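Local coordinates for protein sugar phosphate isomerase/epimerase (Parabacteroides distasonis, PDB 3OBE) that is a TIM-barrel protein of the xylose isomerase-like family and probably acts as an isomerase or epimerase on a sugar or sugar phosphate, at residues Gly197-Glu202 and Val230-Asn235; Leu203-Thr208 and Pro237-Leu242; Trp249-Ser254 and Ala295-Ala300. All coordinates share one frame; numbering follows the deposited sequence. Where two conformers were deposited one is given.

From the N terminus, the chain first meets contact 1 at Gly197-Glu202, a short strand leading into helix 200-207, and runs straight into contact 2 at Leu203-Thr208 on the same helix. After strand 213-218 it returns through helix 229-235, where Val230-Asn235 closes contact 1, and, through a short loop leading into strand 240-245, Pro237-Leu242 closes contact 2. The two loops therefore cross, and their centres lie about 9 Å apart; Leu205 and Phe240 of contact 2 both touch Trp232 of contact 1. Contact 3 follows in series, about 26 Å from contact 1 between centres, and ties the loop beyond strand 240-245 to the C-terminal helix 287-300.

Contact 1: Gly197-Glu202 and Val230-Asn235; sequences GTYIEE and VEWMEN
Trp232 presents the six-membered ring of its indole to Tyr199, and this aromatic pair carries the contact. It is an offset edge-to-face stack: the indole edge points toward the phenol face, with centroids 5.5 Å apart and planes inclined at 64°. The closest atoms are Trp232 CZ2 and Tyr199 CD2, at 3.7 Å. With CG anti to its carbonyl carbon (chi1 -73°), the tryptophan reaches from helix 229-235 to the start of helix 200-207, a span suited to a large, flat side chain.

Both helices belong to the outer layer of a TIM barrel of the xylose isomerase-like family, before and after strand 213-218. Tyr199 holds the N-cap position of helix 200-207, and Arg177 makes a cation-pi contact with its ring.

Further packing comes from the first helical turn. Its aliphatic part is Glu201 CG, 3.9 Å from Trp232 CZ3, while a bend at chi2 (76°) leads the carboxylate away, and Glu202 CB, 4.2 Å from Trp232 CH2. Separately, the backbone N of Glu202 lies at the indole edge.

The polar end of the indole is satisfied elsewhere: NE1 of Trp232 is hydrogen-bonded to Gln227 OE1.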
loop_
_atom_site.group_PDB
_atom_site.type_symbol
_atom_site.label_atom_id
_atom_site.label_comp_id
_atom_site.label_asym_id
_atom_site.label_seq_id
_atom_site.Cartn_x
_atom_site.Cartn_y
_atom_site.Cartn_z
ATOM N N GLY A 197 1.171 1.706 -27.700
ATOM C CA GLY A 197 1.693 2.301 -26.489
ATOM C C GLY A 197 1.973 1.244 -25.439
ATOM O O GLY A 197 1.783 0.038 -25.644
ATOM N N THR A 198 2.436 1.722 -24.301
ATOM C CA THR A 198 2.900 0.856 -23.237
ATOM C C THR A 198 2.163 1.176 -21.972
ATOM O O THR A 198 2.016 2.341 -21.623
ATOM C CB THR A 198 4.420 1.069 -22.996
ATOM O OG1 THR A 198 5.125 1.031 -24.251
ATOM C CG2 THR A 198 5.006 0.013 -22.082
ATOM N N TYR A 199 1.785 0.151 -21.207
ATOM C CA TYR A 199 1.159 0.393 -19.930
ATOM C C TYR A 199 2.034 1.267 -19.053
ATOM O O TYR A 199 3.252 1.063 -18.953
ATOM C CB TYR A 199 0.909 -0.904 -19.188
ATOM C CG TYR A 199 -0.103 -1.805 -19.799
ATOM C CD1 TYR A 199 -1.439 -1.417 -19.905
ATOM C CD2 TYR A 199 0.262 -3.104 -20.169
ATOM C CE1 TYR A 199 -2.368 -2.278 -20.429
ATOM C CE2 TYR A 199 -0.679 -3.983 -20.653
ATOM C CZ TYR A 199 -1.970 -3.556 -20.781
ATOM O OH TYR A 199 -2.891 -4.413 -21.317
ATOM N N ILE A 200 1.414 2.230 -18.392
ATOM C CA ILE A 200 2.140 3.055 -17.432
ATOM C C ILE A 200 2.857 2.213 -16.364
ATOM O O ILE A 200 4.033 2.444 -16.034
ATOM C CB ILE A 200 1.240 4.148 -16.829
ATOM C CG1 ILE A 200 0.838 5.166 -17.924
ATOM C CG2 ILE A 200 1.991 4.886 -15.684
ATOM C CD1 ILE A 200 -0.324 6.106 -17.485
ATOM N N GLU A 201 2.153 1.257 -15.778
ATOM C CA GLU A 201 2.740 0.396 -14.762
ATOM C C GLU A 201 4.016 -0.275 -15.294
ATOM O O GLU A 201 5.024 -0.366 -14.587
ATOM C CB GLU A 201 1.724 -0.660 -14.290
ATOM C CG GLU A 201 2.145 -1.471 -13.080
ATOM C CD GLU A 201 2.060 -0.803 -11.725
ATOM O OE1 GLU A 201 1.707 0.398 -11.638
ATOM O OE2 GLU A 201 2.370 -1.517 -10.709
ATOM N N GLU A 202 3.950 -0.785 -16.531
ATOM C CA GLU A 202 5.094 -1.411 -17.167
ATOM C C GLU A 202 6.272 -0.473 -17.300
ATOM O O GLU A 202 7.422 -0.848 -17.069
ATOM C CB GLU A 202 4.693 -2.040 -18.529
ATOM C CG GLU A 202 5.828 -2.601 -19.315
ATOM C CD GLU A 202 5.391 -3.352 -20.556
ATOM O OE1 GLU A 202 4.214 -3.650 -20.683
ATOM O OE2 GLU A 202 6.235 -3.615 -21.404
ATOM N N VAL A 230 -2.552 -11.749 -11.367
ATOM C CA VAL A 230 -1.660 -12.904 -11.304
ATOM C C VAL A 230 -0.639 -12.841 -12.446
ATOM O O VAL A 230 0.531 -13.179 -12.268
ATOM C CB VAL A 230 -2.433 -14.222 -11.256
ATOM C CG1 VAL A 230 -1.492 -15.390 -11.452
ATOM C CG2 VAL A 230 -3.180 -14.297 -9.908
ATOM N N GLU A 231 -1.087 -12.353 -13.603
ATOM C CA GLU A 231 -0.218 -12.209 -14.765
ATOM C C GLU A 231 0.882 -11.176 -14.488
ATOM O O GLU A 231 2.048 -11.395 -14.846
ATOM C CB GLU A 231 -1.009 -11.825 -16.011
ATOM C CG GLU A 231 -0.200 -11.978 -17.265
ATOM C CD GLU A 231 -0.998 -11.652 -18.538
ATOM O OE1 GLU A 231 -2.195 -11.291 -18.427
ATOM O OE2 GLU A 231 -0.409 -11.726 -19.639
ATOM N N TRP A 232 0.505 -10.052 -13.895
ATOM C CA TRP A 232 1.487 -9.038 -13.509
ATOM C C TRP A 232 2.520 -9.587 -12.509
ATOM O O TRP A 232 3.717 -9.371 -12.684
ATOM C CB TRP A 232 0.815 -7.769 -13.024
ATOM C CG TRP A 232 0.232 -7.027 -14.147
ATOM C CD1 TRP A 232 -0.979 -7.245 -14.738
ATOM C CD2 TRP A 232 0.850 -5.958 -14.880
ATOM N NE1 TRP A 232 -1.168 -6.372 -15.772
ATOM C CE2 TRP A 232 -0.055 -5.574 -15.890
ATOM C CE3 TRP A 232 2.101 -5.303 -14.801
ATOM C CZ2 TRP A 232 0.231 -4.539 -16.792
ATOM C CZ3 TRP A 232 2.394 -4.290 -15.723
ATOM C CH2 TRP A 232 1.464 -3.913 -16.675
HETATM N N MSE A 233 2.036 -10.300 -11.494
HETATM C CA MSE A 233 2.891 -10.930 -10.484
HETATM C C MSE A 233 3.856 -11.934 -11.112
HETATM O O MSE A 233 5.054 -11.955 -10.797
HETATM C CB MSE A 233 2.010 -11.563 -9.387
HETATM C CG MSE A 233 1.184 -10.533 -8.591
HETATM SE SE MSE A 233 -0.336 -11.330 -7.638
HETATM C CE MSE A 233 0.549 -12.267 -6.174
ATOM N N GLU A 234 3.360 -12.738 -12.055
ATOM C CA GLU A 234 4.176 -13.700 -12.759
ATOM C C GLU A 234 5.237 -13.033 -13.639
ATOM O O GLU A 234 6.338 -13.558 -13.792
ATOM C CB GLU A 234 3.274 -14.609 -13.617
ATOM C CG GLU A 234 3.985 -15.643 -14.348
ATOM C CD GLU A 234 4.732 -16.668 -13.411
ATOM O OE1 GLU A 234 4.417 -16.848 -12.172
ATOM O OE2 GLU A 234 5.651 -17.277 -13.960
ATOM N N ASN A 235 4.932 -11.863 -14.195
ATOM C CA ASN A 235 5.883 -11.239 -15.096
ATOM C C ASN A 235 6.946 -10.400 -14.392
ATOM O O ASN A 235 7.995 -10.143 -14.971
ATOM C CB ASN A 235 5.150 -10.402 -16.125
ATOM C CG ASN A 235 4.450 -11.257 -17.159
ATOM O OD1 ASN A 235 4.712 -12.469 -17.277
ATOM N ND2 ASN A 235 3.575 -10.629 -17.937
#

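Contact 2: Leu203-Thr208 and Pro237-Leu242; sequences LFLKNT and PNRFKL
Arg239 reaches from the loop before strand 240-245 to the C-terminal part of helix 200-207, packing on Leu205 and ending in bonds to Leu205 O and Thr208 OG1. Arg239 CB starts against a methyl group, 3.6 Å from Leu205 CD2, and Arg239 CG stays beside the same methyl at 3.8 Å, the two side chains running alongside in opposite senses. Bends at chi2 (-52°) and chi3 (-53°) then fold the chain back, bringing Leu205 CD2 over one face of the guanidinium as well. At the tip, Arg239 NH1 donates to the backbone oxygen, Leu205 O, at 2.8 Å, with this acceptor in the guanidinium plane. Arg239 NH2 donates to Thr208 OG1 at 2.9 Å, also near that plane, with an N-H...O angle of 158°. These two bonds to different acceptors, together with one from NH2 to Val213 O, hold the planar group against rotation in a buried setting. Threonine suits its place because its hydroxyl serves twice, accepting from Arg239 NH2 while donating to the backbone at Phe204 O, 2.7 Å from Thr208 OG1. A leucine in place of Arg239 would probably leave Leu205 O, Thr208 OG1 and Val213 O without these buried donors. Beside the arginine, Leu205 CD1 packs against Phe240 CZ at 4.1 Å, and both side chains also touch Trp232. Leucine and phenylalanine thus contribute, with Phe215 and Trp232, to the apolar filling between helix and strand, an interface characteristic of the TIM barrel, where the outer helices pack against the parallel inner strands.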
loop_
_atom_site.group_PDB
_atom_site.type_symbol
_atom_site.label_atom_id
_atom_site.label_comp_id
_atom_site.label_asym_id
_atom_site.label_seq_id
_atom_site.Cartn_x
_atom_site.Cartn_y
_atom_site.Cartn_z
ATOM N N LEU A 203 6.016 0.769 -17.709
ATOM C CA LEU A 203 7.046 1.745 -17.803
ATOM C C LEU A 203 7.706 2.021 -16.435
ATOM O O LEU A 203 8.929 2.160 -16.363
ATOM C CB LEU A 203 6.520 3.039 -18.423
ATOM C CG LEU A 203 6.148 2.920 -19.887
ATOM C CD1 LEU A 203 5.277 4.172 -20.253
ATOM C CD2 LEU A 203 7.425 2.762 -20.756
ATOM N N PHE A 204 6.912 2.107 -15.379
ATOM C CA PHE A 204 7.463 2.322 -14.048
ATOM C C PHE A 204 8.319 1.130 -13.629
ATOM O O PHE A 204 9.437 1.305 -13.127
ATOM C CB PHE A 204 6.390 2.528 -12.978
ATOM C CG PHE A 204 5.645 3.815 -13.028
ATOM C CD1 PHE A 204 6.046 4.916 -13.766
ATOM C CD2 PHE A 204 4.487 3.920 -12.311
ATOM C CE1 PHE A 204 5.306 6.102 -13.740
ATOM C CE2 PHE A 204 3.771 5.072 -12.276
ATOM C CZ PHE A 204 4.151 6.169 -12.999
ATOM N N LEU A 205 7.841 -0.071 -13.866
ATOM C CA LEU A 205 8.654 -1.264 -13.600
ATOM C C LEU A 205 9.983 -1.272 -14.324
ATOM O O LEU A 205 11.050 -1.540 -13.727
ATOM C CB LEU A 205 7.838 -2.521 -13.927
ATOM C CG LEU A 205 6.696 -2.790 -12.933
ATOM C CD1 LEU A 205 5.542 -3.567 -13.592
ATOM C CD2 LEU A 205 7.171 -3.584 -11.702
ATOM N N LYS A 206 9.915 -1.038 -15.617
ATOM C CA LYS A 206 11.113 -1.136 -16.461
ATOM C C LYS A 206 12.100 -0.026 -16.247
ATOM O O LYS A 206 13.306 -0.198 -16.522
ATOM C CB LYS A 206 10.756 -1.246 -17.924
ATOM C CG LYS A 206 9.815 -2.424 -18.156
ATOM C CD LYS A 206 10.331 -3.529 -18.943
ATOM C CE LYS A 206 9.180 -4.264 -19.605
ATOM N NZ LYS A 206 9.642 -5.441 -20.353
ATOM N N ASN A 207 11.642 1.107 -15.717
ATOM C CA ASN A 207 12.517 2.257 -15.530
ATOM C C ASN A 207 12.904 2.535 -14.072
ATOM O O ASN A 207 13.536 3.543 -13.795
ATOM C CB ASN A 207 11.885 3.501 -16.177
ATOM C CG ASN A 207 11.935 3.410 -17.689
ATOM O OD1 ASN A 207 13.004 3.532 -18.275
ATOM N ND2 ASN A 207 10.800 3.124 -18.318
ATOM N N THR A 208 12.563 1.614 -13.171
ATOM C CA THR A 208 12.995 1.698 -11.763
ATOM C C THR A 208 13.887 0.515 -11.415
ATOM O O THR A 208 13.794 -0.545 -12.009
ATOM C CB THR A 208 11.827 1.771 -10.761
ATOM O OG1 THR A 208 10.922 0.683 -10.941
ATOM C CG2 THR A 208 11.047 3.069 -10.955
ATOM N N PRO A 237 8.167 -10.866 -10.805
ATOM C CA PRO A 237 7.977 -11.550 -9.531
ATOM C C PRO A 237 8.762 -10.942 -8.372
ATOM O O PRO A 237 8.325 -11.041 -7.227
ATOM C CB PRO A 237 8.470 -12.952 -9.829
ATOM C CG PRO A 237 9.311 -12.879 -11.003
ATOM C CD PRO A 237 8.715 -11.732 -11.822
ATOM N N ASN A 238 9.884 -10.296 -8.692
ATOM C CA ASN A 238 10.733 -9.705 -7.663
ATOM C C ASN A 238 10.383 -8.261 -7.392
ATOM O O ASN A 238 10.969 -7.649 -6.501
ATOM C CB ASN A 238 12.220 -9.799 -8.072
ATOM C CG ASN A 238 12.525 -9.095 -9.397
ATOM O OD1 ASN A 238 11.711 -9.123 -10.359
ATOM N ND2 ASN A 238 13.709 -8.495 -9.480
ATOM N N ARG A 239 9.417 -7.711 -8.109
ATOM C CA ARG A 239 9.085 -6.275 -7.968
ATOM C C ARG A 239 7.856 -5.981 -7.093
ATOM O O ARG A 239 7.793 -4.962 -6.419
ATOM C CB ARG A 239 8.849 -5.645 -9.326
ATOM C CG ARG A 239 9.951 -5.848 -10.358
ATOM C CD ARG A 239 11.343 -5.485 -9.916
ATOM N NE ARG A 239 11.416 -4.133 -9.395
ATOM C CZ ARG A 239 11.443 -3.049 -10.161
ATOM N NH1 ARG A 239 11.387 -3.156 -11.478
ATOM N NH2 ARG A 239 11.526 -1.857 -9.590
ATOM N N PHE A 240 6.886 -6.900 -7.102
ATOM C CA PHE A 240 5.684 -6.764 -6.312
ATOM C C PHE A 240 5.922 -7.356 -4.948
ATOM O O PHE A 240 5.743 -8.560 -4.750
ATOM C CB PHE A 240 4.535 -7.432 -7.081
ATOM C CG PHE A 240 4.149 -6.696 -8.308
ATOM C CD1 PHE A 240 3.712 -5.386 -8.214
ATOM C CD2 PHE A 240 4.215 -7.270 -9.578
ATOM C CE1 PHE A 240 3.344 -4.670 -9.350
ATOM C CE2 PHE A 240 3.865 -6.535 -10.685
ATOM C CZ PHE A 240 3.416 -5.270 -10.569
ATOM N N LYS A 241 6.367 -6.523 -4.005
ATOM C CA LYS A 241 6.765 -6.998 -2.687
ATOM C C LYS A 241 5.631 -6.895 -1.645
ATOM O O LYS A 241 5.696 -7.560 -0.608
ATOM C CB LYS A 241 8.024 -6.253 -2.171
ATOM C CG LYS A 241 9.311 -6.576 -2.971
ATOM C CD LYS A 241 10.559 -6.000 -2.296
ATOM C CE LYS A 241 11.857 -6.308 -3.048
ATOM N NZ LYS A 241 13.001 -5.525 -2.519
ATOM N N LEU A 242 4.636 -6.069 -1.930
ATOM C CA LEU A 242 3.423 -5.943 -1.121
ATOM C C LEU A 242 2.211 -6.083 -2.033
ATOM O O LEU A 242 2.246 -5.768 -3.241
ATOM C CB LEU A 242 3.362 -4.579 -0.416
ATOM C CG LEU A 242 4.451 -4.188 0.553
ATOM C CD1 LEU A 242 4.295 -2.711 0.952
ATOM C CD2 LEU A 242 4.464 -5.118 1.759
#

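Contact 3: Trp249-Ser254 and Ala295-Ala300; sequences WIIGDS and AAYLQA
The ring of Tyr297 receives Ile251 O and Gly252 CA over one face, the oxygen 3.3 Å above the plane and the alpha carbon 3.7 Å above it. The oxygen lies nearest Tyr297 CG, at 3.4 Å, whereas Gly252 CA sits toward the phenol end, 3.7 Å from Tyr297 CZ. The latter is a CH-pi contact, only 16° off the ring normal. The tyrosine extends from helix 287-300 to the loop because chi1 (172°) sets CG opposite its own N. Glycine fits here twice over: a beta carbon would collide with the ring, and the type II turn from Ile250 to Asp253 needs a positive phi at this position.

Beside this face contact, Ile251 CG2 approaches Tyr297 CD2 at 3.8 Å, the two side chains running nearly perpendicular. The same methyl meets Leu298 CD2 at 4.1 Å, extending the apolar patch toward the barrel, where both Ile251 and Leu298 touch Val276 of strand 273-276.

The turn is closed by Asp253 N to Ile250 O; Asp247 OD2 accepts from Gly252 N, and Ser294 OG, on the same helix as Tyr297, is hydrogen-bonded to Ile251 N. Between the loop and Tyr297 or Leu298, cohesion probably rests mainly on van der Waals packing and the CH-pi contact, to which the bare glycine backbone and the Ile251 methyl both contribute.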
loop_
_atom_site.group_PDB
_atom_site.type_symbol
_atom_site.label_atom_id
_atom_site.label_comp_id
_atom_site.label_asym_id
_atom_site.label_seq_id
_atom_site.Cartn_x
_atom_site.Cartn_y
_atom_site.Cartn_z
ATOM N N TRP A 249 -16.251 -4.667 -1.369
ATOM C CA TRP A 249 -16.299 -4.208 0.042
ATOM C C TRP A 249 -15.623 -5.287 0.887
ATOM O O TRP A 249 -14.387 -5.360 0.961
ATOM C CB TRP A 249 -17.720 -3.829 0.448
ATOM C CG TRP A 249 -17.695 -2.916 1.678
ATOM C CD1 TRP A 249 -17.086 -1.685 1.766
ATOM C CD2 TRP A 249 -18.300 -3.158 2.953
ATOM N NE1 TRP A 249 -17.251 -1.160 3.028
ATOM C CE2 TRP A 249 -17.994 -2.040 3.776
ATOM C CE3 TRP A 249 -19.079 -4.203 3.496
ATOM C CZ2 TRP A 249 -18.422 -1.959 5.098
ATOM C CZ3 TRP A 249 -19.517 -4.103 4.787
ATOM C CH2 TRP A 249 -19.171 -2.993 5.586
ATOM N N ILE A 250 -16.393 -6.179 1.471
ATOM C CA ILE A 250 -15.798 -7.238 2.286
ATOM C C ILE A 250 -14.953 -8.162 1.424
ATOM O O ILE A 250 -15.376 -8.608 0.361
ATOM C CB ILE A 250 -16.827 -8.052 3.025
ATOM C CG1 ILE A 250 -17.438 -7.251 4.161
ATOM C CG2 ILE A 250 -16.210 -9.345 3.674
ATOM C CD1 ILE A 250 -18.820 -7.805 4.614
ATOM N N ILE A 251 -13.728 -8.413 1.871
ATOM C CA ILE A 251 -12.835 -9.277 1.119
ATOM C C ILE A 251 -13.432 -10.665 0.943
ATOM O O ILE A 251 -13.837 -11.340 1.924
ATOM C CB ILE A 251 -11.436 -9.370 1.762
ATOM C CG1 ILE A 251 -10.830 -7.986 1.976
ATOM C CG2 ILE A 251 -10.520 -10.321 0.986
ATOM C CD1 ILE A 251 -10.637 -7.097 0.704
ATOM N N GLY A 252 -13.521 -11.079 -0.332
ATOM C CA GLY A 252 -14.041 -12.390 -0.702
ATOM C C GLY A 252 -15.556 -12.539 -0.794
ATOM O O GLY A 252 -16.074 -13.674 -0.905
ATOM N N ASP A 253 -16.279 -11.415 -0.776
ATOM C CA ASP A 253 -17.747 -11.392 -0.722
ATOM C C ASP A 253 -18.412 -11.116 -2.100
ATOM O O ASP A 253 -19.630 -11.205 -2.217
ATOM C CB ASP A 253 -18.177 -10.357 0.344
ATOM C CG ASP A 253 -19.640 -10.471 0.769
ATOM O OD1 ASP A 253 -20.157 -11.601 0.848
ATOM O OD2 ASP A 253 -20.265 -9.435 1.107
ATOM N N SER A 254 -17.620 -10.900 -3.155
ATOM C CA SER A 254 -18.173 -10.472 -4.463
ATOM C C SER A 254 -17.966 -11.578 -5.507
ATOM O O SER A 254 -17.432 -12.639 -5.181
ATOM C CB SER A 254 -17.569 -9.178 -4.940
ATOM O OG SER A 254 -16.317 -9.343 -5.579
ATOM N N ALA A 295 -11.322 -9.694 7.766
ATOM C CA ALA A 295 -10.360 -10.427 8.597
ATOM C C ALA A 295 -10.845 -11.852 8.774
ATOM O O ALA A 295 -10.031 -12.767 8.676
ATOM C CB ALA A 295 -10.135 -9.737 9.978
ATOM N N ALA A 296 -12.146 -12.043 9.041
ATOM C CA ALA A 296 -12.695 -13.384 9.288
ATOM C C ALA A 296 -12.478 -14.304 8.053
ATOM O O ALA A 296 -12.117 -15.499 8.197
ATOM C CB ALA A 296 -14.207 -13.309 9.719
ATOM N N TYR A 297 -12.628 -13.751 6.867
ATOM C CA TYR A 297 -12.404 -14.506 5.624
ATOM C C TYR A 297 -10.951 -14.927 5.491
ATOM O O TYR A 297 -10.634 -16.086 5.179
ATOM C CB TYR A 297 -12.797 -13.635 4.438
ATOM C CG TYR A 297 -12.460 -14.199 3.068
ATOM C CD1 TYR A 297 -13.247 -15.169 2.462
ATOM C CD2 TYR A 297 -11.342 -13.725 2.386
ATOM C CE1 TYR A 297 -12.931 -15.640 1.222
ATOM C CE2 TYR A 297 -11.050 -14.169 1.138
ATOM C CZ TYR A 297 -11.829 -15.125 0.564
ATOM O OH TYR A 297 -11.502 -15.562 -0.714
ATOM N N LEU A 298 -10.056 -13.992 5.737
ATOM C CA LEU A 298 -8.634 -14.247 5.495
ATOM C C LEU A 298 -8.100 -15.206 6.558
ATOM O O LEU A 298 -7.258 -16.065 6.271
ATOM C CB LEU A 298 -7.856 -12.951 5.510
ATOM C CG LEU A 298 -8.146 -12.009 4.328
ATOM C CD1 LEU A 298 -7.418 -10.678 4.543
ATOM C CD2 LEU A 298 -7.753 -12.660 2.939
ATOM N N GLN A 299 -8.582 -15.044 7.786
ATOM C CA GLN A 299 -8.140 -15.887 8.859
ATOM C C GLN A 299 -8.613 -17.323 8.622
ATOM O O GLN A 299 -7.870 -18.256 8.933
ATOM C CB GLN A 299 -8.647 -15.388 10.200
ATOM C CG GLN A 299 -8.065 -14.031 10.571
ATOM C CD GLN A 299 -6.744 -14.116 11.298
ATOM O OE1 GLN A 299 -5.695 -13.627 10.818
ATOM N NE2 GLN A 299 -6.788 -14.694 12.464
ATOM N N ALA A 300 -9.834 -17.517 8.101
ATOM C CA ALA A 300 -10.373 -18.878 7.878
ATOM C C ALA A 300 -9.896 -19.488 6.552
ATOM O O ALA A 300 -10.015 -20.690 6.360
ATOM C CB ALA A 300 -11.905 -18.843 7.912
#